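Local coordinates for protein beta-1,3-glucosyltransferase (Paecilomyces sp. J18, PDB 5JVV) that is a fungal carbohydrate-active enzyme, probably of the GH16 family, built as a beta-jelly-roll of two curved sheets packed face to face, at residues I90-S96 with Y174-N179; W101-V107 with Q239-T245; Q128-H134 with A163-G169. Where two conformers were deposited one is given. Residue numbers count along the deposited sequence, not the author numbering.

Contact 1 of 3, residues I90-S96 with Y174-N179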
loop_
_atom_site.group_PDB
_atom_site.type_symbol
_atom_site.label_atom_id
_atom_site.label_comp_id
_atom_site.label_asym_id
_atom_site.label_seq_id
_atom_site.Cartn_x
_atom_site.Cartn_y
_atom_site.Cartn_z
ATOM N N ILE A 90 5.195 -7.073 -7.390
ATOM C CA ILE A 90 4.940 -7.583 -6.047
ATOM C C ILE A 90 4.383 -9.002 -6.155
ATOM O O ILE A 90 3.347 -9.222 -6.782
ATOM C CB ILE A 90 3.934 -6.661 -5.321
ATOM C CG1 ILE A 90 4.491 -5.235 -5.251
ATOM C CG2 ILE A 90 3.609 -7.187 -3.925
ATOM C CD1 ILE A 90 3.446 -4.170 -4.952
ATOM N N LYS A 91 5.081 -9.966 -5.565
ATOM C CA LYS A 91 4.656 -11.358 -5.624
ATOM C C LYS A 91 3.557 -11.655 -4.599
ATOM O O LYS A 91 2.673 -12.481 -4.836
ATOM C CB LYS A 91 5.861 -12.288 -5.409
ATOM C CG LYS A 91 5.509 -13.771 -5.389
ATOM C CD LYS A 91 6.665 -14.635 -4.903
ATOM C CE LYS A 91 7.834 -14.634 -5.874
ATOM N NZ LYS A 91 7.464 -15.255 -7.178
ATOM N N HIS A 92 3.604 -10.968 -3.462
ATOM C CA HIS A 92 2.715 -11.265 -2.350
ATOM C C HIS A 92 2.521 -9.982 -1.564
ATOM O O HIS A 92 3.450 -9.178 -1.441
ATOM C CB HIS A 92 3.366 -12.333 -1.454
ATOM C CG HIS A 92 2.441 -12.982 -0.467
ATOM N ND1 HIS A 92 2.136 -12.421 0.758
ATOM C CD2 HIS A 92 1.816 -14.183 -0.493
ATOM C CE1 HIS A 92 1.341 -13.232 1.426
ATOM N NE2 HIS A 92 1.123 -14.309 0.691
ATOM N N MET A 93 1.314 -9.776 -1.052
ATOM C CA MET A 93 1.048 -8.664 -0.148
ATOM C C MET A 93 0.324 -9.225 1.064
ATOM O O MET A 93 -0.100 -10.380 1.041
ATOM C CB MET A 93 0.209 -7.573 -0.822
ATOM C CG MET A 93 -1.252 -7.948 -1.076
ATOM S SD MET A 93 -2.235 -6.491 -1.436
ATOM C CE MET A 93 -2.204 -5.718 0.165
ATOM N N PRO A 94 0.202 -8.432 2.140
ATOM C CA PRO A 94 -0.482 -9.022 3.298
ATOM C C PRO A 94 -1.901 -9.445 2.935
ATOM O O PRO A 94 -2.606 -8.761 2.161
ATOM C CB PRO A 94 -0.452 -7.884 4.323
ATOM C CG PRO A 94 0.852 -7.208 4.021
ATOM C CD PRO A 94 0.942 -7.211 2.506
ATOM N N GLY A 95 -2.293 -10.608 3.454
ATOM C CA GLY A 95 -3.535 -11.233 3.046
ATOM C C GLY A 95 -4.785 -10.597 3.613
ATOM O O GLY A 95 -4.743 -9.598 4.341
ATOM N N SER A 96 -5.915 -11.192 3.250
ATOM C CA SER A 96 -7.208 -10.751 3.738
ATOM C C SER A 96 -7.378 -11.358 5.117
ATOM O O SER A 96 -7.868 -12.478 5.263
ATOM C CB SER A 96 -8.292 -11.234 2.779
ATOM O OG SER A 96 -8.055 -10.688 1.484
ATOM N N TYR A 174 -6.180 -7.395 -4.662
ATOM C CA TYR A 174 -5.774 -7.168 -3.275
ATOM C C TYR A 174 -5.760 -8.451 -2.446
ATOM O O TYR A 174 -6.539 -9.375 -2.690
ATOM C CB TYR A 174 -6.716 -6.132 -2.631
ATOM C CG TYR A 174 -6.439 -5.814 -1.170
ATOM C CD1 TYR A 174 -5.692 -4.699 -0.815
ATOM C CD2 TYR A 174 -6.938 -6.623 -0.146
ATOM C CE1 TYR A 174 -5.435 -4.400 0.520
ATOM C CE2 TYR A 174 -6.676 -6.344 1.195
ATOM C CZ TYR A 174 -5.926 -5.219 1.510
ATOM O OH TYR A 174 -5.667 -4.916 2.821
ATOM N N GLY A 175 -4.875 -8.494 -1.458
ATOM C CA GLY A 175 -4.963 -9.473 -0.385
ATOM C C GLY A 175 -4.900 -10.917 -0.836
ATOM O O GLY A 175 -4.109 -11.267 -1.698
ATOM N N SER A 176 -5.753 -11.754 -0.253
ATOM C CA SER A 176 -5.680 -13.188 -0.498
ATOM C C SER A 176 -5.869 -13.548 -1.973
ATOM O O SER A 176 -5.173 -14.431 -2.482
ATOM C CB SER A 176 -6.673 -13.927 0.405
ATOM O OG SER A 176 -6.435 -13.596 1.765
ATOM N N SER A 177 -6.772 -12.850 -2.658
ATOM C CA SER A 177 -7.020 -13.123 -4.082
ATOM C C SER A 177 -5.828 -12.745 -4.969
ATOM O O SER A 177 -5.544 -13.404 -5.969
ATOM C CB SER A 177 -8.293 -12.419 -4.561
ATOM O OG SER A 177 -8.167 -11.004 -4.517
ATOM N N PHE A 178 -5.139 -11.677 -4.588
ATOM C CA PHE A 178 -3.939 -11.205 -5.272
ATOM C C PHE A 178 -2.835 -12.237 -5.076
ATOM O O PHE A 178 -2.150 -12.618 -6.025
ATOM C CB PHE A 178 -3.579 -9.845 -4.660
ATOM C CG PHE A 178 -2.235 -9.280 -5.060
ATOM C CD1 PHE A 178 -2.137 -8.351 -6.095
ATOM C CD2 PHE A 178 -1.089 -9.580 -4.323
ATOM C CE1 PHE A 178 -0.910 -7.778 -6.428
ATOM C CE2 PHE A 178 0.138 -9.019 -4.645
ATOM C CZ PHE A 178 0.235 -8.117 -5.702
ATOM N N ASN A 179 -2.684 -12.715 -3.845
ATOM C CA ASN A 179 -1.614 -13.642 -3.515
ATOM C C ASN A 179 -1.723 -14.983 -4.231
ATOM O O ASN A 179 -0.719 -15.539 -4.673
ATOM C CB ASN A 179 -1.549 -13.872 -2.003
ATOM C CG ASN A 179 -1.125 -12.631 -1.250
ATOM O OD1 ASN A 179 -0.495 -11.730 -1.819
ATOM N ND2 ASN A 179 -1.477 -12.564 0.026
HETATM O O HOH W 1 1.887 -14.845 -3.937
HETATM O O HOH W 2 -5.898 -6.970 4.641
HETATM O O HOH W 3 -8.965 -11.484 -1.308
#
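The thioether of M93 is held between two aromatic rings and also receives a peptide NH: G175 N makes a weak hydrogen bond to M93 SD (3.3 Å). M93 SD lies 4.4 Å from the Y174 ring centroid and 4.7 Å from that of F178, two Met-aromatic contacts that a flexible, polarisable side chain suits well. Beside them N179 imitates a strand partner, its side-chain amide taking M93 N on OD1 (2.8 Å) and giving ND2 to M93 O (2.8 Å). Segment 90-96 carries the corner, at K91, where the chain leaves strand 84-90 of one jelly-roll sheet on its way to strand 100-107 of the other; K91 and H92 form a classic beta bulge opposite E290. Where helix 175-180 meets this corner segment, two serines exchange hydrogen bonds: S96 N to S176 OG (2.9 Å) and S176 N to S96 OG (3.1 Å), the latter oxygen also bonding Q126. Glycine suits position 175, with its positive phi, because a CB would collide with S96 OG.

Contact 2 of 3, residues W101-V107 with Q239-T245; sequences WPAFWTV and QKLVFDT
Two extended strands, 101-107 and 240-245, run antiparallel, their axes 4.7 Å apart at closest approach and their directions 156° apart. W101 begins with its chi1 at t; its NE1 bonds E121, and water 4 joins W101 O (3.0 Å) to D244 OD2 (2.6 Å). P102 forms a non-hydrogen-bonded pair with T245 (CA-CA 4.1 Å), where the missing amide hydrogen costs nothing across this pair. A103 pairs with D244 through A103 N to D244 O and D244 N to A103 O, both 3.0 Å; its small methyl sits beside E121. F104 (chi1 t), opposite F243 (chi1 m), makes an offset stack, centroids 4.3 Å apart and planes at 4°. The strands lie centrally in one sheet of the GH16-like sandwich: P102, F104, T106, L241, F243 and T245 face the other sheet, where W289, I291 and L294 meet them, whereas A103, W105, V107, K240, V242 and D244 line the concave face, probably the cleft side. W105 pairs with V242 (W105 N to V242 O 2.9 Å, V242 N to W105 O 2.8 Å). Its p rotamer lays the indole over the neighbouring strand, so that V242 CB rests 3.8 Å from the five-membered ring centroid, a CH-pi contact, and W105 NE1 reaches D244 OD1 (2.9 Å). T106, opposite L241, gives OG1 to Q239 OE1 (2.9 Å) and sets CG2 3.6 Å from L241 CD2. Beta-branched V107 closes the ladder with V107 N to K240 O (3.0 Å) and K240 N to V107 O (2.9 Å), while its CG1 methyl packs 3.9 Å from V242 CG2.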
loop_
_atom_site.group_PDB
_atom_site.type_symbol
_atom_site.label_atom_id
_atom_site.label_comp_id
_atom_site.label_asym_id
_atom_site.label_seq_id
_atom_site.Cartn_x
_atom_site.Cartn_y
_atom_site.Cartn_z
ATOM N N TRP A 101 -3.686 -4.094 8.096
ATOM C CA TRP A 101 -3.834 -2.835 7.362
ATOM C C TRP A 101 -2.542 -2.546 6.601
ATOM O O TRP A 101 -1.703 -1.757 7.043
ATOM C CB TRP A 101 -4.195 -1.704 8.337
ATOM C CG TRP A 101 -4.412 -0.346 7.709
ATOM C CD1 TRP A 101 -4.372 -0.024 6.371
ATOM C CD2 TRP A 101 -4.698 0.869 8.404
ATOM N NE1 TRP A 101 -4.612 1.322 6.209
ATOM C CE2 TRP A 101 -4.816 1.888 7.441
ATOM C CE3 TRP A 101 -4.869 1.192 9.753
ATOM C CZ2 TRP A 101 -5.089 3.216 7.786
ATOM C CZ3 TRP A 101 -5.135 2.510 10.098
ATOM C CH2 TRP A 101 -5.253 3.505 9.117
ATOM N N PRO A 102 -2.371 -3.199 5.447
ATOM C CA PRO A 102 -1.198 -2.987 4.600
ATOM C C PRO A 102 -1.366 -1.767 3.699
ATOM O O PRO A 102 -2.497 -1.385 3.351
ATOM C CB PRO A 102 -1.184 -4.246 3.739
ATOM C CG PRO A 102 -2.653 -4.537 3.528
ATOM C CD PRO A 102 -3.299 -4.186 4.862
ATOM N N ALA A 103 -0.247 -1.166 3.307
ATOM C CA ALA A 103 -0.302 -0.048 2.364
ATOM C C ALA A 103 0.983 0.122 1.583
ATOM O O ALA A 103 2.077 -0.001 2.129
ATOM C CB ALA A 103 -0.643 1.245 3.097
ATOM N N PHE A 104 0.817 0.370 0.286
ATOM C CA PHE A 104 1.878 0.861 -0.583
ATOM C C PHE A 104 1.406 2.247 -0.993
ATOM O O PHE A 104 0.365 2.396 -1.632
ATOM C CB PHE A 104 2.049 -0.053 -1.807
ATOM C CG PHE A 104 2.999 0.481 -2.854
ATOM C CD1 PHE A 104 4.156 1.180 -2.494
ATOM C CD2 PHE A 104 2.761 0.239 -4.209
ATOM C CE1 PHE A 104 5.038 1.650 -3.471
ATOM C CE2 PHE A 104 3.630 0.719 -5.198
ATOM C CZ PHE A 104 4.777 1.421 -4.820
ATOM N N TRP A 105 2.143 3.274 -0.593
ATOM C CA TRP A 105 1.634 4.630 -0.723
ATOM C C TRP A 105 2.765 5.648 -0.791
ATOM O O TRP A 105 3.935 5.280 -0.718
ATOM C CB TRP A 105 0.649 4.933 0.417
ATOM C CG TRP A 105 1.225 4.869 1.805
ATOM C CD1 TRP A 105 1.729 3.771 2.451
ATOM C CD2 TRP A 105 1.314 5.959 2.729
ATOM N NE1 TRP A 105 2.125 4.122 3.729
ATOM C CE2 TRP A 105 1.886 5.459 3.916
ATOM C CE3 TRP A 105 0.955 7.311 2.669
ATOM C CZ2 TRP A 105 2.118 6.270 5.037
ATOM C CZ3 TRP A 105 1.190 8.113 3.777
ATOM C CH2 TRP A 105 1.766 7.592 4.942
ATOM N N THR A 106 2.417 6.920 -0.965
ATOM C CA THR A 106 3.425 7.974 -1.064
ATOM C C THR A 106 3.086 9.110 -0.119
ATOM O O THR A 106 1.916 9.410 0.109
ATOM C CB THR A 106 3.578 8.525 -2.514
ATOM O OG1 THR A 106 2.567 9.509 -2.779
ATOM C CG2 THR A 106 3.508 7.397 -3.559
ATOM N N VAL A 107 4.113 9.734 0.437
ATOM C CA VAL A 107 3.883 10.808 1.393
ATOM C C VAL A 107 4.977 11.870 1.308
ATOM O O VAL A 107 6.124 11.571 0.969
ATOM C CB VAL A 107 3.789 10.236 2.823
ATOM C CG1 VAL A 107 5.148 9.788 3.323
ATOM C CG2 VAL A 107 3.150 11.240 3.778
ATOM N N GLN A 239 7.677 12.920 -3.474
ATOM C CA GLN A 239 7.090 12.012 -2.487
ATOM C C GLN A 239 8.061 10.907 -2.128
ATOM O O GLN A 239 8.817 10.455 -2.976
ATOM C CB GLN A 239 5.840 11.335 -3.071
ATOM C CG GLN A 239 4.719 12.287 -3.464
ATOM C CD GLN A 239 3.962 12.799 -2.266
ATOM O OE1 GLN A 239 3.204 12.059 -1.634
ATOM N NE2 GLN A 239 4.168 14.075 -1.930
ATOM N N LYS A 240 8.015 10.457 -0.884
ATOM C CA LYS A 240 8.675 9.213 -0.505
ATOM C C LYS A 240 7.715 8.066 -0.772
ATOM O O LYS A 240 6.514 8.200 -0.523
ATOM C CB LYS A 240 9.013 9.227 0.980
ATOM C CG LYS A 240 10.084 10.227 1.360
ATOM C CD LYS A 240 10.330 10.203 2.857
ATOM C CE LYS A 240 9.087 10.623 3.628
ATOM N NZ LYS A 240 9.413 11.058 5.026
ATOM N N LEU A 241 8.243 6.949 -1.265
ATOM C CA LEU A 241 7.465 5.717 -1.402
ATOM C C LEU A 241 7.500 4.946 -0.088
ATOM O O LEU A 241 8.548 4.857 0.560
ATOM C CB LEU A 241 8.035 4.849 -2.522
ATOM C CG LEU A 241 8.020 5.477 -3.918
ATOM C CD1 LEU A 241 8.730 4.594 -4.941
ATOM C CD2 LEU A 241 6.595 5.733 -4.344
ATOM N N VAL A 242 6.360 4.380 0.301
ATOM C CA VAL A 242 6.245 3.707 1.592
ATOM C C VAL A 242 5.566 2.355 1.445
ATOM O O VAL A 242 4.539 2.235 0.773
ATOM C CB VAL A 242 5.416 4.544 2.600
ATOM C CG1 VAL A 242 5.406 3.874 3.978
ATOM C CG2 VAL A 242 5.957 5.974 2.707
ATOM N N PHE A 243 6.159 1.335 2.060
ATOM C CA PHE A 243 5.501 0.048 2.225
ATOM C C PHE A 243 5.367 -0.161 3.717
ATOM O O PHE A 243 6.344 -0.028 4.454
ATOM C CB PHE A 243 6.334 -1.120 1.669
ATOM C CG PHE A 243 6.385 -1.204 0.166
ATOM C CD1 PHE A 243 5.437 -1.944 -0.541
ATOM C CD2 PHE A 243 7.401 -0.570 -0.547
ATOM C CE1 PHE A 243 5.495 -2.034 -1.930
ATOM C CE2 PHE A 243 7.465 -0.659 -1.931
ATOM C CZ PHE A 243 6.506 -1.389 -2.625
ATOM N N ASP A 244 4.171 -0.502 4.180
ATOM C CA ASP A 244 4.027 -0.842 5.585
ATOM C C ASP A 244 2.908 -1.844 5.787
ATOM O O ASP A 244 2.111 -2.090 4.875
ATOM C CB ASP A 244 3.827 0.422 6.449
ATOM C CG ASP A 244 2.441 1.019 6.315
ATOM O OD1 ASP A 244 2.329 2.212 5.950
ATOM O OD2 ASP A 244 1.452 0.309 6.600
ATOM N N THR A 245 2.871 -2.439 6.973
ATOM C CA THR A 245 1.693 -3.146 7.451
ATOM C C THR A 245 1.484 -2.724 8.897
ATOM O O THR A 245 2.355 -2.943 9.744
ATOM C CB THR A 245 1.856 -4.669 7.387
ATOM O OG1 THR A 245 2.170 -5.054 6.041
ATOM C CG2 THR A 245 0.566 -5.376 7.823
HETATM O O HOH W 4 -1.059 1.125 6.527
#

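Contact 3 of 3, residues Q128-H134 with A163-G169; sequences QNTMVLH and AGCVVQG
Strands 130-134 and 165-168 are antiparallel neighbours, their axes 4.7 Å apart at closest approach, with directions 164° apart. M131 and V167 form a hydrogen-bonded pair (M131 N to V167 O and V167 N to M131 O, both 2.9 Å), as do L133 and C165 (L133 N to C165 O and C165 N to L133 O, both 3.0 Å); T130 with Q168 and V132 with V166 are non-hydrogen-bonded. Beyond the pairs, G169 N reaches N129 O (2.7 Å). On the face of M131, L133, C165 and V167 the surface is greasy. The long M131 (m, t, m) curls across the strand, setting CE 3.7 Å from V167 CG1, while L133 CB abuts C165 SG at 3.6 Å; F226 of the opposing jelly-roll sheet covers all four. On the other face V132 CG1 fits against V166 CG2 (4.0 Å), both valines being t. G164, with positive phi, supplies a hollow instead of a bump: a CB would collide with H134 ND1 and L133 O, and H134 ND1 lies 3.5 Å from G164 CA. At the far end Q128 extends so that NE2 bonds G169 O (2.8 Å), and two waters link it with Q168. Chemically, then, apolar contact seals the inner face, whereas amide groups and water complete the end at Q128, Q168 and G169, and the C156-C165 disulfide covalently ties strand 165-168 to the preceding chain.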
loop_
_atom_site.group_PDB
_atom_site.type_symbol
_atom_site.label_atom_id
_atom_site.label_comp_id
_atom_site.label_asym_id
_atom_site.label_seq_id
_atom_site.Cartn_x
_atom_site.Cartn_y
_atom_site.Cartn_z
ATOM N N GLN A 128 -10.731 -6.560 -2.585
ATOM C CA GLN A 128 -10.434 -5.742 -3.762
ATOM C C GLN A 128 -9.686 -4.493 -3.315
ATOM O O GLN A 128 -9.990 -3.937 -2.265
ATOM C CB GLN A 128 -11.730 -5.377 -4.507
ATOM C CG GLN A 128 -12.452 -6.587 -5.112
ATOM C CD GLN A 128 -13.813 -6.254 -5.713
ATOM O OE1 GLN A 128 -14.811 -6.913 -5.413
ATOM N NE2 GLN A 128 -13.855 -5.248 -6.579
ATOM N N ASN A 129 -8.710 -4.049 -4.101
ATOM C CA ASN A 129 -7.897 -2.896 -3.705
ATOM C C ASN A 129 -8.705 -1.614 -3.602
ATOM O O ASN A 129 -9.687 -1.433 -4.319
ATOM C CB ASN A 129 -6.761 -2.687 -4.711
ATOM C CG ASN A 129 -5.738 -1.654 -4.246
ATOM O OD1 ASN A 129 -5.500 -1.493 -3.042
ATOM N ND2 ASN A 129 -5.130 -0.954 -5.195
ATOM N N THR A 130 -8.300 -0.739 -2.687
ATOM C CA THR A 130 -8.847 0.615 -2.685
ATOM C C THR A 130 -7.729 1.612 -2.896
ATOM O O THR A 130 -6.806 1.749 -2.101
ATOM C CB THR A 130 -9.680 0.975 -1.428
ATOM O OG1 THR A 130 -8.930 0.694 -0.241
ATOM C CG2 THR A 130 -10.979 0.189 -1.405
ATOM N N MET A 131 -7.812 2.291 -4.034
ATOM C CA MET A 131 -6.863 3.344 -4.380
ATOM C C MET A 131 -7.456 4.643 -3.873
ATOM O O MET A 131 -8.640 4.907 -4.088
ATOM C CB MET A 131 -6.688 3.418 -5.900
ATOM C CG MET A 131 -6.061 2.144 -6.491
ATOM S SD MET A 131 -6.304 2.006 -8.266
ATOM C CE MET A 131 -8.037 1.534 -8.292
ATOM N N VAL A 132 -6.652 5.451 -3.186
ATOM C CA VAL A 132 -7.163 6.684 -2.580
ATOM C C VAL A 132 -6.180 7.827 -2.797
ATOM O O VAL A 132 -4.974 7.643 -2.627
ATOM C CB VAL A 132 -7.343 6.535 -1.047
ATOM C CG1 VAL A 132 -8.091 7.744 -0.472
ATOM C CG2 VAL A 132 -8.081 5.254 -0.693
ATOM N N LEU A 133 -6.686 9.001 -3.173
ATOM C CA LEU A 133 -5.878 10.213 -3.071
ATOM C C LEU A 133 -6.498 11.142 -2.038
ATOM O O LEU A 133 -7.722 11.183 -1.885
ATOM C CB LEU A 133 -5.784 10.944 -4.413
ATOM C CG LEU A 133 -4.560 10.660 -5.288
ATOM C CD1 LEU A 133 -4.427 9.181 -5.641
ATOM C CD2 LEU A 133 -4.597 11.510 -6.559
ATOM N N HIS A 134 -5.644 11.867 -1.323
ATOM C CA HIS A 134 -6.077 12.977 -0.486
ATOM C C HIS A 134 -5.271 14.169 -0.950
ATOM O O HIS A 134 -4.046 14.080 -1.050
ATOM C CB HIS A 134 -5.770 12.710 0.994
ATOM C CG HIS A 134 -6.445 11.494 1.551
ATOM N ND1 HIS A 134 -7.729 11.518 2.050
ATOM C CD2 HIS A 134 -6.004 10.223 1.707
ATOM C CE1 HIS A 134 -8.052 10.313 2.484
ATOM N NE2 HIS A 134 -7.025 9.509 2.286
ATOM N N ALA A 163 -12.621 11.056 3.681
ATOM C CA ALA A 163 -12.562 9.876 2.824
ATOM C C ALA A 163 -11.535 10.014 1.704
ATOM O O ALA A 163 -10.904 9.032 1.313
ATOM C CB ALA A 163 -13.934 9.570 2.245
ATOM N N GLY A 164 -11.376 11.230 1.188
ATOM C CA GLY A 164 -10.560 11.432 0.001
ATOM C C GLY A 164 -11.297 10.891 -1.208
ATOM O O GLY A 164 -12.466 10.515 -1.105
ATOM N N CYS A 165 -10.643 10.873 -2.371
ATOM C CA CYS A 165 -11.257 10.291 -3.554
ATOM C C CYS A 165 -10.799 8.849 -3.711
ATOM O O CYS A 165 -9.600 8.558 -3.747
ATOM C CB CYS A 165 -10.975 11.122 -4.813
ATOM S SG CYS A 165 -9.233 11.498 -5.094
ATOM N N VAL A 166 -11.773 7.951 -3.782
ATOM C CA VAL A 166 -11.529 6.524 -3.651
ATOM C C VAL A 166 -12.016 5.806 -4.893
ATOM O O VAL A 166 -13.140 6.036 -5.345
ATOM C CB VAL A 166 -12.300 5.966 -2.443
ATOM C CG1 VAL A 166 -12.148 4.458 -2.367
ATOM C CG2 VAL A 166 -11.843 6.649 -1.149
ATOM N N VAL A 167 -11.167 4.943 -5.451
ATOM C CA VAL A 167 -11.555 4.076 -6.557
ATOM C C VAL A 167 -11.322 2.622 -6.141
ATOM O O VAL A 167 -10.212 2.242 -5.730
ATOM C CB VAL A 167 -10.754 4.384 -7.848
ATOM C CG1 VAL A 167 -11.175 3.459 -8.998
ATOM C CG2 VAL A 167 -10.933 5.839 -8.253
ATOM N N GLN A 168 -12.373 1.812 -6.218
ATOM C CA GLN A 168 -12.259 0.392 -5.891
ATOM C C GLN A 168 -11.700 -0.389 -7.075
ATOM O O GLN A 168 -12.195 -0.274 -8.200
ATOM C CB GLN A 168 -13.629 -0.172 -5.495
ATOM C CG GLN A 168 -13.625 -1.692 -5.309
ATOM C CD GLN A 168 -14.983 -2.253 -4.925
ATOM O OE1 GLN A 168 -15.921 -2.246 -5.725
ATOM N NE2 GLN A 168 -15.091 -2.752 -3.697
ATOM N N GLY A 169 -10.670 -1.192 -6.820
ATOM C CA GLY A 169 -10.055 -2.009 -7.851
ATOM C C GLY A 169 -10.891 -3.222 -8.220
ATOM O O GLY A 169 -11.904 -3.504 -7.587
HETATM O O HOH W 5 -12.817 -3.161 -1.909
HETATM O O HOH W 6 -15.515 -3.941 -8.473
#

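Contacts 2 and 3 belong to one sheet, centres 14 Å apart, yet their nearest atoms are about 7 Å apart because strand 116-121 runs between them, bonded to strand 100-107 on one side and strand 130-134 on the other. That strand carries EIDIIE, which matches the GH16 signature motif, so it probably lines the active-site cleft; E116 and D118 lie beside W105, E121 beside A103, and D118 also beside V132. Contact 1 lies 15 Å from contact 2 and 17 Å from contact 3, centre to centre. It touches each: Y174 OH meets P102 CG (3.1 Å), P94 CG meets T245 OG1 (3.2 Å), and Y174 CB meets N129 N (3.2 Å).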